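Local coordinates for oligopeptide ABC transporter, periplasmic oligopeptide-binding protein, putative (Thermotoga maritima MSB8, PDB 5IPW), which probably binds oligopeptides in the periplasm and delivers them to an ABC transporter for uptake into the cell, at residues 338-343 and 586-591; 368-373 and 406-411; 372-377 and 455-460; 387-392 and 399-404; 443-448 and 489-494. One frame throughout, in Å; residues are numbered along the deposited sequence.

Overall arrangement
All five contacts lie in one lobe and build an alpha/beta unit from the sheet outward. Contacts 1 and 5 are buried and belong to the same mixed sheet, in which strands 340-343 and 489-494 are neighbours: contact 1 adds an antiparallel end strand, contact 5 a parallel pair, and both rely on backbone hydrogen bonds. Contacts 2 and 3 share helix 371-379 and are only partly buried; one stacks an amide on a tyrosine near the surface, the other packs aliphatic and aromatic groups between helices. Contact 4, also buried, packs a loop against a tryptophan, its hydrogen bonds weak, and touches contact 1 at Gly590.

Contact 1. Residues 338-343 and 586-591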
# COMPACT_ATOMS: atom_id res chain seq x y z
N ALA A 338 -11.53 11.34 2.11
CA ALA A 338 -10.56 12.28 2.64
C ALA A 338 -10.95 12.75 4.05
O ALA A 338 -10.10 13.23 4.80
CB ALA A 338 -10.43 13.48 1.72
N SER A 339 -12.24 12.62 4.39
CA SER A 339 -12.73 13.09 5.68
C SER A 339 -14.07 12.47 6.04
O SER A 339 -15.11 12.95 5.60
CB SER A 339 -12.86 14.62 5.68
OG SER A 339 -13.16 15.11 6.97
N ARG A 340 -14.03 11.39 6.83
CA ARG A 340 -15.23 10.68 7.27
C ARG A 340 -15.50 10.89 8.76
O ARG A 340 -14.67 11.46 9.46
CB ARG A 340 -15.16 9.18 6.93
CG ARG A 340 -13.90 8.44 7.34
CD ARG A 340 -13.83 8.05 8.82
NE ARG A 340 -12.60 7.31 9.10
CZ ARG A 340 -12.40 6.48 10.12
NH1 ARG A 340 -13.34 6.26 11.03
NH2 ARG A 340 -11.23 5.87 10.23
N ILE A 341 -16.66 10.43 9.21
CA ILE A 341 -17.07 10.57 10.61
C ILE A 341 -17.69 9.28 11.13
O ILE A 341 -18.33 8.53 10.39
CB ILE A 341 -18.07 11.73 10.80
CG1 ILE A 341 -18.25 12.07 12.28
CG2 ILE A 341 -19.43 11.40 10.18
CD1 ILE A 341 -19.08 13.32 12.51
N SER A 342 -17.46 9.01 12.41
CA SER A 342 -18.20 7.97 13.11
C SER A 342 -18.77 8.59 14.37
O SER A 342 -18.15 9.46 15.00
CB SER A 342 -17.32 6.75 13.40
OG SER A 342 -16.02 7.12 13.84
N LEU A 343 -19.99 8.18 14.72
CA LEU A 343 -20.62 8.63 15.95
C LEU A 343 -20.20 7.71 17.07
O LEU A 343 -19.78 6.58 16.83
CB LEU A 343 -22.14 8.63 15.79
CG LEU A 343 -22.70 9.39 14.58
CD1 LEU A 343 -24.16 9.02 14.38
CD2 LEU A 343 -22.52 10.89 14.73
N LEU A 586 -24.12 1.94 8.60
CA LEU A 586 -23.24 3.00 8.09
C LEU A 586 -22.43 3.65 9.20
O LEU A 586 -22.51 4.87 9.42
CB LEU A 586 -24.05 4.03 7.30
CG LEU A 586 -23.88 4.01 5.78
CD1 LEU A 586 -23.98 2.61 5.20
CD2 LEU A 586 -24.91 4.92 5.14
N TRP A 587 -21.62 2.84 9.88
CA TRP A 587 -20.83 3.30 11.02
C TRP A 587 -19.85 4.40 10.67
O TRP A 587 -19.55 5.26 11.49
CB TRP A 587 -20.07 2.15 11.63
CG TRP A 587 -20.93 1.12 12.21
CD1 TRP A 587 -21.80 1.26 13.26
CD2 TRP A 587 -21.01 -0.24 11.81
NE1 TRP A 587 -22.41 0.07 13.53
CE2 TRP A 587 -21.94 -0.88 12.65
CE3 TRP A 587 -20.37 -0.99 10.81
CZ2 TRP A 587 -22.25 -2.23 12.53
CZ3 TRP A 587 -20.68 -2.33 10.69
CH2 TRP A 587 -21.62 -2.94 11.54
N MET A 588 -19.33 4.37 9.45
CA MET A 588 -18.51 5.47 8.94
C MET A 588 -19.29 6.22 7.87
O MET A 588 -19.81 5.62 6.94
CB MET A 588 -17.19 4.96 8.36
CG MET A 588 -16.13 4.66 9.40
SD MET A 588 -14.64 3.91 8.72
CE MET A 588 -15.26 2.26 8.38
N ILE A 589 -19.38 7.53 8.03
CA ILE A 589 -20.05 8.38 7.06
C ILE A 589 -19.01 9.33 6.49
O ILE A 589 -18.62 10.30 7.13
CB ILE A 589 -21.22 9.18 7.68
CG1 ILE A 589 -22.30 8.22 8.19
CG2 ILE A 589 -21.81 10.14 6.66
CD1 ILE A 589 -23.37 8.88 9.04
N GLY A 590 -18.55 9.02 5.29
CA GLY A 590 -17.55 9.84 4.60
C GLY A 590 -18.12 10.78 3.57
O GLY A 590 -19.28 10.69 3.19
N THR A 591 -17.27 11.70 3.12
CA THR A 591 -17.58 12.59 2.02
C THR A 591 -16.54 12.42 0.94
O THR A 591 -15.34 12.40 1.22
CB THR A 591 -17.52 14.04 2.47
OG1 THR A 591 -16.24 14.31 3.07
CG2 THR A 591 -18.63 14.32 3.46
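Met588 lays its sulphur over one face of the Arg340 guanidinium, displaced toward the rim, with SD 3.5 Å from NH1, and the thioether and the arginine cross obliquely. Met588 CG follows at 3.6 Å from Arg340 NH1. Nearer the backbone, Arg340 CB rests 3.4 Å from Gly590 CA, where the glycine has no side chain of its own. The arginine chain, bent at chi2 (79°), brings the guanidinium beside Met588. Its polar end is held from outside the pair of segments, by a salt bridge from NH2 to Asp516 and a hydrogen bond from NE to Asn493 O. An alanine here would probably leave Asp516 without its mate and Met588 SD without the flat group it covers. Ile341 and Ile589 form an antiparallel hydrogen-bonded pair, with Ile341 N to Ile589 O at 2.9 Å and Ile589 N to Ile341 O at 2.8 Å. The short, weakly bonded strand 589-591 is the end strand, within this chain, of the mixed sheet of this alpha/beta lobe. The two isoleucine side chains lie side by side and point the same way, Ile341 CG2 being 3.8 Å from Ile589 CB. Further along, the hydroxyl of Thr591 donates to Ser339 O, OG1 to O 3.1 Å, while Ser339 OG is engaged by His450 and Trp454 of helix 448-462.

Contact 2. Residues 368-373 and 406-411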
# COMPACT_ATOMS: atom_id res chain seq x y z
N ALA A 368 -28.20 13.90 4.00
CA ALA A 368 -28.19 15.35 4.15
C ALA A 368 -26.91 16.02 3.66
O ALA A 368 -26.82 17.24 3.64
CB ALA A 368 -28.45 15.72 5.60
N ILE A 369 -25.91 15.22 3.28
CA ILE A 369 -24.63 15.76 2.85
C ILE A 369 -24.59 16.00 1.35
O ILE A 369 -24.89 15.10 0.56
CB ILE A 369 -23.45 14.86 3.26
CG1 ILE A 369 -23.56 14.49 4.75
CG2 ILE A 369 -22.13 15.58 2.98
CD1 ILE A 369 -22.38 13.73 5.32
N ASN A 370 -24.23 17.22 0.98
CA ASN A 370 -23.98 17.60 -0.41
C ASN A 370 -22.50 17.38 -0.74
O ASN A 370 -21.70 18.32 -0.67
CB ASN A 370 -24.39 19.07 -0.61
CG ASN A 370 -24.58 19.47 -2.07
OD1 ASN A 370 -24.58 20.66 -2.38
ND2 ASN A 370 -24.75 18.50 -2.97
N ARG A 371 -22.14 16.15 -1.08
CA ARG A 371 -20.74 15.81 -1.37
C ARG A 371 -20.21 16.58 -2.57
O ARG A 371 -19.12 17.16 -2.52
CB ARG A 371 -20.56 14.31 -1.63
CG ARG A 371 -20.45 13.45 -0.39
CD ARG A 371 -21.74 12.75 -0.05
NE ARG A 371 -21.56 11.86 1.09
CZ ARG A 371 -22.53 11.12 1.64
NH1 ARG A 371 -23.77 11.15 1.15
NH2 ARG A 371 -22.25 10.36 2.68
N GLU A 372 -21.00 16.57 -3.65
CA GLU A 372 -20.71 17.32 -4.87
C GLU A 372 -20.26 18.75 -4.55
O GLU A 372 -19.27 19.22 -5.10
CB GLU A 372 -21.95 17.36 -5.76
CG GLU A 372 -21.79 18.15 -7.06
CD GLU A 372 -23.11 18.70 -7.57
OE1 GLU A 372 -23.42 19.88 -7.27
OE2 GLU A 372 -23.84 17.97 -8.27
N GLU A 373 -20.98 19.41 -3.65
CA GLU A 373 -20.67 20.78 -3.27
C GLU A 373 -19.30 20.86 -2.58
O GLU A 373 -18.44 21.62 -3.01
CB GLU A 373 -21.79 21.34 -2.38
CG GLU A 373 -21.55 22.66 -1.66
CD GLU A 373 -21.51 23.87 -2.57
OE1 GLU A 373 -21.12 23.74 -3.75
OE2 GLU A 373 -21.84 24.97 -2.08
N ALA A 406 -25.33 7.80 -0.52
CA ALA A 406 -24.40 8.83 -0.97
C ALA A 406 -25.09 10.04 -1.62
O ALA A 406 -24.44 11.06 -1.83
CB ALA A 406 -23.38 8.24 -1.94
N GLU A 407 -26.39 9.92 -1.92
CA GLU A 407 -27.12 11.00 -2.61
C GLU A 407 -27.28 12.23 -1.72
O GLU A 407 -27.31 12.12 -0.49
CB GLU A 407 -28.52 10.56 -3.06
CG GLU A 407 -28.60 9.19 -3.69
CD GLU A 407 -28.83 8.11 -2.65
OE1 GLU A 407 -29.98 7.99 -2.17
OE2 GLU A 407 -27.86 7.41 -2.30
N TYR A 408 -27.38 13.39 -2.35
CA TYR A 408 -27.73 14.62 -1.66
C TYR A 408 -29.25 14.77 -1.64
O TYR A 408 -29.82 15.52 -2.44
CB TYR A 408 -27.06 15.83 -2.34
CG TYR A 408 -27.50 17.16 -1.78
CD1 TYR A 408 -27.38 17.44 -0.41
CD2 TYR A 408 -28.02 18.15 -2.61
CE1 TYR A 408 -27.78 18.66 0.11
CE2 TYR A 408 -28.42 19.38 -2.09
CZ TYR A 408 -28.30 19.63 -0.74
OH TYR A 408 -28.69 20.84 -0.23
N ASP A 409 -29.90 14.07 -0.72
CA ASP A 409 -31.36 14.01 -0.64
C ASP A 409 -31.89 14.49 0.74
O ASP A 409 -32.36 13.68 1.55
CB ASP A 409 -31.80 12.56 -0.92
CG ASP A 409 -33.28 12.43 -1.27
OD1 ASP A 409 -34.03 13.43 -1.19
OD2 ASP A 409 -33.69 11.30 -1.59
N PRO A 410 -31.83 15.82 1.00
CA PRO A 410 -32.34 16.39 2.27
C PRO A 410 -33.77 15.97 2.65
O PRO A 410 -33.99 15.46 3.75
CB PRO A 410 -32.26 17.91 2.03
CG PRO A 410 -31.15 18.07 1.06
CD PRO A 410 -31.16 16.84 0.18
N ASP A 411 -34.72 16.18 1.73
CA ASP A 411 -36.13 15.81 1.95
C ASP A 411 -36.29 14.35 2.41
O ASP A 411 -37.16 14.03 3.21
CB ASP A 411 -36.97 16.04 0.67
CG ASP A 411 -36.82 17.46 0.10
OD1 ASP A 411 -36.21 18.33 0.75
OD2 ASP A 411 -37.32 17.70 -1.02
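Asn370 and Tyr408 both carry CG anti to the backbone N, with chi1 at -163° and 173°, setting each CG beside its own carbonyl carbon; the amide and ring then stack, their planes 24° apart. Asn370 CG stands over the centre of the ring, and ND2 lies over the same face, 3.3 Å from Tyr408 CG. Asn370 CB adds a CH-pi contact, 3.6 Å from the ring centroid. Pro410 CD, from the tyrosine's own segment, lies over the opposite face, toward the rim. Two carbonyls approach the ring edge: Ile369 O is 3.6 Å from Tyr408 CD1, and Ala368 O, in the ring plane, is 3.9 Å from CE1. Arg371 reaches across separately, its chain bent at chi2, and brings NH1 to 3.1 Å from Ala406 O. The guanidinium is hydrogen-bonded to Tyr405 O through NH1 and to Gly590 O of strand 589-591 through NH2. Both segments run into helices, 371-379 after Asn370 and 410-420 after Asp409, whose OD1 makes a weak capping bond to Arg412 N. Asn370 is at the N-cap of helix 371-379 but makes no capping bond; its amide lies on the ring. Tyr408 thus meets an amide over its face and carbonyl oxygens at its C-H rim, a pattern that probably suits the ring's electron-rich face and slightly positive edge, near the surface of the lobe.

Contact 3. Residues 372-377 and 455-460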
# COMPACT_ATOMS: atom_id res chain seq x y z
N GLU A 372 -21.00 16.57 -3.65
CA GLU A 372 -20.71 17.32 -4.87
C GLU A 372 -20.26 18.75 -4.55
O GLU A 372 -19.27 19.22 -5.10
CB GLU A 372 -21.95 17.36 -5.76
CG GLU A 372 -21.79 18.15 -7.06
CD GLU A 372 -23.11 18.70 -7.57
OE1 GLU A 372 -23.42 19.88 -7.27
OE2 GLU A 372 -23.84 17.97 -8.27
N GLU A 373 -20.98 19.41 -3.65
CA GLU A 373 -20.67 20.78 -3.27
C GLU A 373 -19.30 20.86 -2.58
O GLU A 373 -18.44 21.62 -3.01
CB GLU A 373 -21.79 21.34 -2.38
CG GLU A 373 -21.55 22.66 -1.66
CD GLU A 373 -21.51 23.87 -2.57
OE1 GLU A 373 -21.12 23.74 -3.75
OE2 GLU A 373 -21.84 24.97 -2.08
N ILE A 374 -19.11 20.05 -1.54
CA ILE A 374 -17.83 19.98 -0.81
C ILE A 374 -16.67 19.81 -1.78
O ILE A 374 -15.64 20.49 -1.66
CB ILE A 374 -17.82 18.82 0.22
CG1 ILE A 374 -18.83 19.08 1.35
CG2 ILE A 374 -16.43 18.63 0.82
CD1 ILE A 374 -19.32 17.83 2.03
N ASN A 375 -16.85 18.88 -2.71
CA ASN A 375 -15.94 18.68 -3.83
C ASN A 375 -15.55 20.03 -4.45
O ASN A 375 -14.38 20.42 -4.40
CB ASN A 375 -16.60 17.77 -4.89
CG ASN A 375 -15.63 16.82 -5.57
OD1 ASN A 375 -14.57 16.49 -5.03
ND2 ASN A 375 -16.00 16.36 -6.76
N GLU A 376 -16.54 20.75 -4.96
CA GLU A 376 -16.30 21.98 -5.73
C GLU A 376 -15.46 23.03 -4.99
O GLU A 376 -14.52 23.57 -5.56
CB GLU A 376 -17.63 22.63 -6.17
CG GLU A 376 -18.62 21.75 -6.93
CD GLU A 376 -18.02 20.99 -8.10
OE1 GLU A 376 -17.14 21.55 -8.79
OE2 GLU A 376 -18.45 19.84 -8.34
N ILE A 377 -15.80 23.32 -3.73
CA ILE A 377 -15.21 24.48 -3.05
C ILE A 377 -13.87 24.16 -2.40
O ILE A 377 -12.89 24.87 -2.62
CB ILE A 377 -16.12 25.09 -1.96
CG1 ILE A 377 -17.59 25.04 -2.35
CG2 ILE A 377 -15.70 26.53 -1.65
CD1 ILE A 377 -18.35 24.02 -1.57
N THR A 455 -17.47 22.06 9.01
CA THR A 455 -18.09 23.39 9.12
C THR A 455 -19.16 23.59 8.04
O THR A 455 -20.19 24.21 8.30
CB THR A 455 -17.04 24.51 8.99
OG1 THR A 455 -16.08 24.39 10.04
CG2 THR A 455 -17.69 25.89 9.06
N MET A 456 -18.92 23.06 6.85
CA MET A 456 -19.91 23.12 5.79
C MET A 456 -21.06 22.16 6.06
O MET A 456 -22.20 22.45 5.71
CB MET A 456 -19.28 22.80 4.44
CG MET A 456 -18.25 23.82 3.99
SD MET A 456 -17.31 23.30 2.53
CE MET A 456 -18.63 22.63 1.52
N VAL A 457 -20.75 21.02 6.66
CA VAL A 457 -21.77 20.02 7.02
C VAL A 457 -22.68 20.52 8.16
O VAL A 457 -23.82 20.06 8.30
CB VAL A 457 -21.13 18.66 7.42
CG1 VAL A 457 -22.19 17.64 7.82
CG2 VAL A 457 -20.30 18.11 6.26
N LYS A 458 -22.16 21.45 8.96
CA LYS A 458 -22.96 22.19 9.93
C LYS A 458 -24.24 22.71 9.26
O LYS A 458 -25.34 22.45 9.74
CB LYS A 458 -22.15 23.37 10.50
CG LYS A 458 -22.73 24.02 11.74
CD LYS A 458 -21.73 25.01 12.34
CE LYS A 458 -22.42 26.03 13.24
NZ LYS A 458 -23.31 25.40 14.26
N GLU A 459 -24.07 23.41 8.15
CA GLU A 459 -25.21 23.91 7.37
C GLU A 459 -26.11 22.80 6.85
O GLU A 459 -27.32 22.87 7.00
CB GLU A 459 -24.74 24.76 6.18
CG GLU A 459 -24.40 26.20 6.54
CD GLU A 459 -25.61 27.00 6.98
OE1 GLU A 459 -26.64 26.99 6.26
OE2 GLU A 459 -25.53 27.65 8.04
N TYR A 460 -25.52 21.77 6.25
CA TYR A 460 -26.33 20.74 5.60
C TYR A 460 -27.19 19.99 6.60
O TYR A 460 -28.31 19.58 6.29
CB TYR A 460 -25.47 19.75 4.79
CG TYR A 460 -24.47 20.37 3.84
CD1 TYR A 460 -24.62 21.68 3.37
CD2 TYR A 460 -23.37 19.64 3.39
CE1 TYR A 460 -23.70 22.25 2.51
CE2 TYR A 460 -22.45 20.20 2.52
CZ TYR A 460 -22.62 21.50 2.08
OH TYR A 460 -21.72 22.07 1.23
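Ile374 meets helix 455-460 with CB and then the atoms of its longer branch. Its CB is 4.1 Å from Met456 CE. A chi1 of -67° sets CG1 anti to the carbonyl carbon, and CG1 comes to 3.6 Å from the same methyl; CG1 also lies in the plane of the Tyr460 ring, at its edge, 4.0 Å from CE2. At the tip, CD1 is again 4.0 Å from Tyr460 CE2 and 4.4 Å from Val457 CG2. The helices run roughly antiparallel, at 146° with their axes 11.2 Å apart, and form part of the helical layer over the central sheet of an alpha/beta lobe; Ile374 itself also touches Thr591 of strand 589-591. Met456, its chain bent at chi3, also brings CE near Ile377, whose CD1 is doubtfully placed. Glu373 crosses Tyr460 at about a right angle, its CB 3.7 Å from the phenolic OH. Over the centre of the Tyr460 ring stands Met456 O of the tyrosine's own helix.

Contact 4. Residues 387-392 and 399-404; sequences QASLVS and PEWEKA
Ser389 sets its CB over the centre of the six-membered ring of Trp401, a CH-pi contact whose exact spacing is doubtful in the model. With chi1 at 56°, the hydroxyl turns back toward the short helix, and OG donates a weak hydrogen bond to Trp401 O at 3.5 Å. Leu390 CG lies 4.2 Å from Trp401 CZ3. At the other end of the loop, Gln387 N gives a weak but nearly straight bond to Glu402 O, 3.4 Å long at 170°. The amide end of the Gln387 side chain rests on a methyl, with OE1 3.5 Å and NE2 3.6 Å from Ala404 CB. Several groups set this first shell in place. Ala404 leaves the helix with positive phi, its N bonded to Glu400 O at 2.8 Å, and the peptide before Ala388 is cis. Arg386 ties the two sides together, forming a salt bridge with Glu402 OE2 while donating to Ser389 O and Leu390 O. The indole also touches Thr579, His582 and Arg583 of helix 568-584. An alanine in place of Trp401 would probably open a gap between loop and helix 568-584 and leave Ser389 CB and Leu390 without the ring they pack on. The arrangement is a short, weakly bonded helix folded back on the loop that precedes it, joined to it through Trp401 and Arg386, beside helix 568-584 in a family 5 solute-binding protein.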
# COMPACT_ATOMS: atom_id res chain seq x y z
N GLN A 387 -19.16 7.76 -0.55
CA GLN A 387 -19.14 7.45 0.87
C GLN A 387 -19.28 5.97 1.10
O GLN A 387 -20.25 5.38 0.62
CB GLN A 387 -20.30 8.13 1.60
CG GLN A 387 -20.52 7.65 3.05
CD GLN A 387 -21.58 6.57 3.20
OE1 GLN A 387 -21.27 5.39 3.38
NE2 GLN A 387 -22.85 6.97 3.11
N ALA A 388 -18.36 5.35 1.83
CA ALA A 388 -17.06 5.90 2.25
C ALA A 388 -16.28 4.66 2.55
O ALA A 388 -16.22 4.22 3.69
CB ALA A 388 -17.18 6.75 3.49
N SER A 389 -15.70 4.11 1.49
CA SER A 389 -15.41 2.69 1.44
C SER A 389 -14.28 2.41 0.46
O SER A 389 -13.64 3.33 -0.03
CB SER A 389 -16.68 1.93 1.04
OG SER A 389 -17.22 2.39 -0.19
N LEU A 390 -14.06 1.12 0.17
CA LEU A 390 -12.96 0.70 -0.69
C LEU A 390 -13.06 1.39 -2.04
O LEU A 390 -14.12 1.39 -2.67
CB LEU A 390 -12.93 -0.82 -0.82
CG LEU A 390 -12.86 -1.59 0.51
CD1 LEU A 390 -12.81 -3.10 0.31
CD2 LEU A 390 -11.67 -1.14 1.35
N VAL A 391 -11.95 2.02 -2.44
CA VAL A 391 -11.89 2.84 -3.65
C VAL A 391 -11.99 2.01 -4.92
O VAL A 391 -11.68 0.81 -4.91
CB VAL A 391 -10.59 3.68 -3.72
CG1 VAL A 391 -10.49 4.62 -2.53
CG2 VAL A 391 -9.36 2.79 -3.84
N SER A 392 -12.40 2.64 -6.02
CA SER A 392 -12.44 1.99 -7.33
C SER A 392 -11.04 1.56 -7.77
O SER A 392 -10.06 2.29 -7.58
CB SER A 392 -13.10 2.89 -8.38
OG SER A 392 -12.60 4.21 -8.30
N PRO A 399 -19.29 -1.64 -5.22
CA PRO A 399 -19.99 -0.57 -5.94
C PRO A 399 -21.26 -0.11 -5.21
O PRO A 399 -21.55 1.08 -5.16
CB PRO A 399 -20.34 -1.22 -7.28
CG PRO A 399 -20.43 -2.68 -6.99
CD PRO A 399 -19.53 -2.96 -5.82
N GLU A 400 -21.98 -1.07 -4.63
CA GLU A 400 -23.18 -0.78 -3.85
C GLU A 400 -22.78 0.11 -2.68
O GLU A 400 -23.26 1.24 -2.54
CB GLU A 400 -23.82 -2.09 -3.34
CG GLU A 400 -24.18 -3.13 -4.40
CD GLU A 400 -25.66 -3.18 -4.72
OE1 GLU A 400 -26.30 -2.11 -4.81
OE2 GLU A 400 -26.20 -4.30 -4.90
N TRP A 401 -21.84 -0.38 -1.87
CA TRP A 401 -21.34 0.32 -0.68
C TRP A 401 -20.68 1.66 -1.00
O TRP A 401 -20.67 2.55 -0.16
CB TRP A 401 -20.38 -0.59 0.10
CG TRP A 401 -19.92 -0.04 1.43
CD1 TRP A 401 -20.63 0.77 2.27
CD2 TRP A 401 -18.67 -0.29 2.07
NE1 TRP A 401 -19.88 1.07 3.38
CE2 TRP A 401 -18.67 0.43 3.29
CE3 TRP A 401 -17.53 -1.04 1.73
CZ2 TRP A 401 -17.58 0.42 4.16
CZ3 TRP A 401 -16.45 -1.04 2.61
CH2 TRP A 401 -16.49 -0.32 3.81
N GLU A 402 -20.13 1.82 -2.20
CA GLU A 402 -19.64 3.13 -2.61
C GLU A 402 -20.79 4.14 -2.66
O GLU A 402 -20.58 5.32 -2.41
CB GLU A 402 -18.93 3.09 -3.97
CG GLU A 402 -18.36 4.46 -4.41
CD GLU A 402 -17.69 4.45 -5.77
OE1 GLU A 402 -17.91 3.50 -6.54
OE2 GLU A 402 -16.95 5.41 -6.09
N LYS A 403 -21.99 3.66 -2.98
CA LYS A 403 -23.16 4.53 -3.13
C LYS A 403 -24.04 4.61 -1.89
O LYS A 403 -24.63 5.66 -1.63
CB LYS A 403 -23.99 4.15 -4.36
CG LYS A 403 -23.49 4.77 -5.67
CD LYS A 403 -22.86 6.16 -5.47
CE LYS A 403 -22.00 6.58 -6.65
NZ LYS A 403 -21.02 7.62 -6.22
N ALA A 404 -24.14 3.51 -1.14
CA ALA A 404 -24.66 3.57 0.22
C ALA A 404 -25.90 4.46 0.27
O ALA A 404 -26.92 4.16 -0.37
CB ALA A 404 -23.58 4.09 1.16

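Contact 5. Residues 443-448 and 489-494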
# COMPACT_ATOMS: atom_id res chain seq x y z
N ILE A 443 -18.93 17.73 16.93
CA ILE A 443 -18.03 17.00 16.05
C ILE A 443 -16.61 17.35 16.45
O ILE A 443 -16.22 18.52 16.44
CB ILE A 443 -18.25 17.37 14.57
CG1 ILE A 443 -19.67 17.00 14.13
CG2 ILE A 443 -17.22 16.66 13.69
CD1 ILE A 443 -20.06 17.57 12.78
N THR A 444 -15.85 16.32 16.79
CA THR A 444 -14.46 16.49 17.18
C THR A 444 -13.56 16.19 16.00
O THR A 444 -13.64 15.12 15.40
CB THR A 444 -14.10 15.51 18.31
OG1 THR A 444 -15.05 15.65 19.37
CG2 THR A 444 -12.69 15.79 18.83
N VAL A 445 -12.69 17.15 15.68
CA VAL A 445 -11.71 16.97 14.62
C VAL A 445 -10.33 17.40 15.11
O VAL A 445 -10.19 17.98 16.18
CB VAL A 445 -12.06 17.80 13.36
CG1 VAL A 445 -13.50 17.57 12.96
CG2 VAL A 445 -11.82 19.29 13.59
N THR A 446 -9.32 17.10 14.30
CA THR A 446 -7.99 17.67 14.49
C THR A 446 -7.44 18.06 13.11
O THR A 446 -7.37 17.23 12.21
CB THR A 446 -7.04 16.72 15.26
OG1 THR A 446 -5.75 17.32 15.37
CG2 THR A 446 -6.93 15.37 14.57
N GLY A 447 -7.09 19.33 12.96
CA GLY A 447 -6.58 19.85 11.69
C GLY A 447 -7.54 20.80 11.00
O GLY A 447 -8.70 20.46 10.76
N GLN A 448 -7.03 21.97 10.64
CA GLN A 448 -7.82 23.01 9.96
C GLN A 448 -8.57 22.49 8.73
O GLN A 448 -9.66 22.98 8.41
CB GLN A 448 -6.92 24.18 9.55
CG GLN A 448 -7.66 25.37 8.97
CD GLN A 448 -8.75 25.88 9.89
OE1 GLN A 448 -9.93 25.89 9.54
NE2 GLN A 448 -8.36 26.27 11.10
N ALA A 489 -18.74 12.57 18.39
CA ALA A 489 -18.35 12.13 17.06
C ALA A 489 -16.91 12.53 16.72
O ALA A 489 -16.46 13.63 17.04
CB ALA A 489 -19.31 12.69 16.03
N MET A 490 -16.21 11.61 16.05
CA MET A 490 -14.81 11.77 15.64
C MET A 490 -14.69 11.69 14.12
O MET A 490 -15.20 10.74 13.50
CB MET A 490 -13.96 10.63 16.21
CG MET A 490 -13.76 10.66 17.72
SD MET A 490 -12.56 11.91 18.19
CE MET A 490 -12.25 11.46 19.89
N VAL A 491 -14.01 12.66 13.51
CA VAL A 491 -13.70 12.57 12.08
C VAL A 491 -12.24 12.18 11.87
O VAL A 491 -11.33 12.57 12.62
CB VAL A 491 -14.05 13.86 11.27
CG1 VAL A 491 -15.28 14.57 11.85
CG2 VAL A 491 -12.87 14.81 11.16
N TRP A 492 -12.03 11.38 10.82
CA TRP A 492 -10.70 10.97 10.40
C TRP A 492 -10.79 10.63 8.92
O TRP A 492 -11.89 10.37 8.41
CB TRP A 492 -10.27 9.72 11.18
CG TRP A 492 -8.80 9.41 11.11
CD1 TRP A 492 -8.20 8.37 10.44
CD2 TRP A 492 -7.75 10.11 11.78
NE1 TRP A 492 -6.85 8.40 10.64
CE2 TRP A 492 -6.54 9.45 11.46
CE3 TRP A 492 -7.71 11.23 12.61
CZ2 TRP A 492 -5.31 9.88 11.94
CZ3 TRP A 492 -6.49 11.65 13.09
CH2 TRP A 492 -5.31 10.99 12.75
N ASN A 493 -9.65 10.63 8.23
CA ASN A 493 -9.62 10.18 6.84
C ASN A 493 -9.85 8.69 6.80
O ASN A 493 -10.03 8.05 7.83
CB ASN A 493 -8.29 10.54 6.18
CG ASN A 493 -7.10 9.83 6.80
OD1 ASN A 493 -7.06 8.60 6.86
ND2 ASN A 493 -6.14 10.60 7.27
N MET A 494 -9.84 8.12 5.60
CA MET A 494 -9.93 6.68 5.47
C MET A 494 -9.00 6.21 4.37
O MET A 494 -9.44 5.79 3.31
CB MET A 494 -11.37 6.28 5.17
CG MET A 494 -11.62 4.79 5.23
SD MET A 494 -12.94 4.33 4.11
CE MET A 494 -13.00 2.56 4.40
O HOH W 1 -17.58 14.88 20.45
O HOH W 2 -10.07 15.23 12.56
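Thr444 makes both direct backbone hydrogen bonds between the strands: its N donates to Ala489 O at 2.8 Å, and its O accepts from Val491 N at 3.1 Å. Ile443 thus pairs with Ala489, and Thr444 with Met490, in parallel register. The short strand axes are 37° apart, and beyond Val445 a water takes over the bridging, accepting from Thr446 N at 2.7 Å and donating to Val491 O at 2.9 Å. A second water joins Thr444 OG1 to Ala489 N, the latter bond weak. Among apolar contacts, Val491 touches two residues of the partner strand: its CG1 reaches Ile443 CG2 at 3.4 Å, the side chains crossing at about a right angle, and Val445 CG1, anti to its own carbonyl carbon (chi1 -50°), meets Val491 CG2 at 3.4 Å. This face is covered by helix 448-462, through His450, Val451, Trp454 and Trp461. Thr444 and Met490 lie side by side, pointing the same way, with SD 3.9 Å from Thr444 CB, both touching Phe478 of helix 475-484. Thr446 CG2 meets the Trp492 ring at its edge, 4.0 Å from CZ3. Besides its water, Thr444 OG1 bonds Glu471 OE1; Thr446 OG1 bonds Leu473 O. Parallel strands 440-445, 467-472 and 489-494, linked by helices 448-462 and 475-484, form successive beta-alpha-beta crossovers, with 440-445 in the middle, an order consistent with the type II periplasmic binding protein fold.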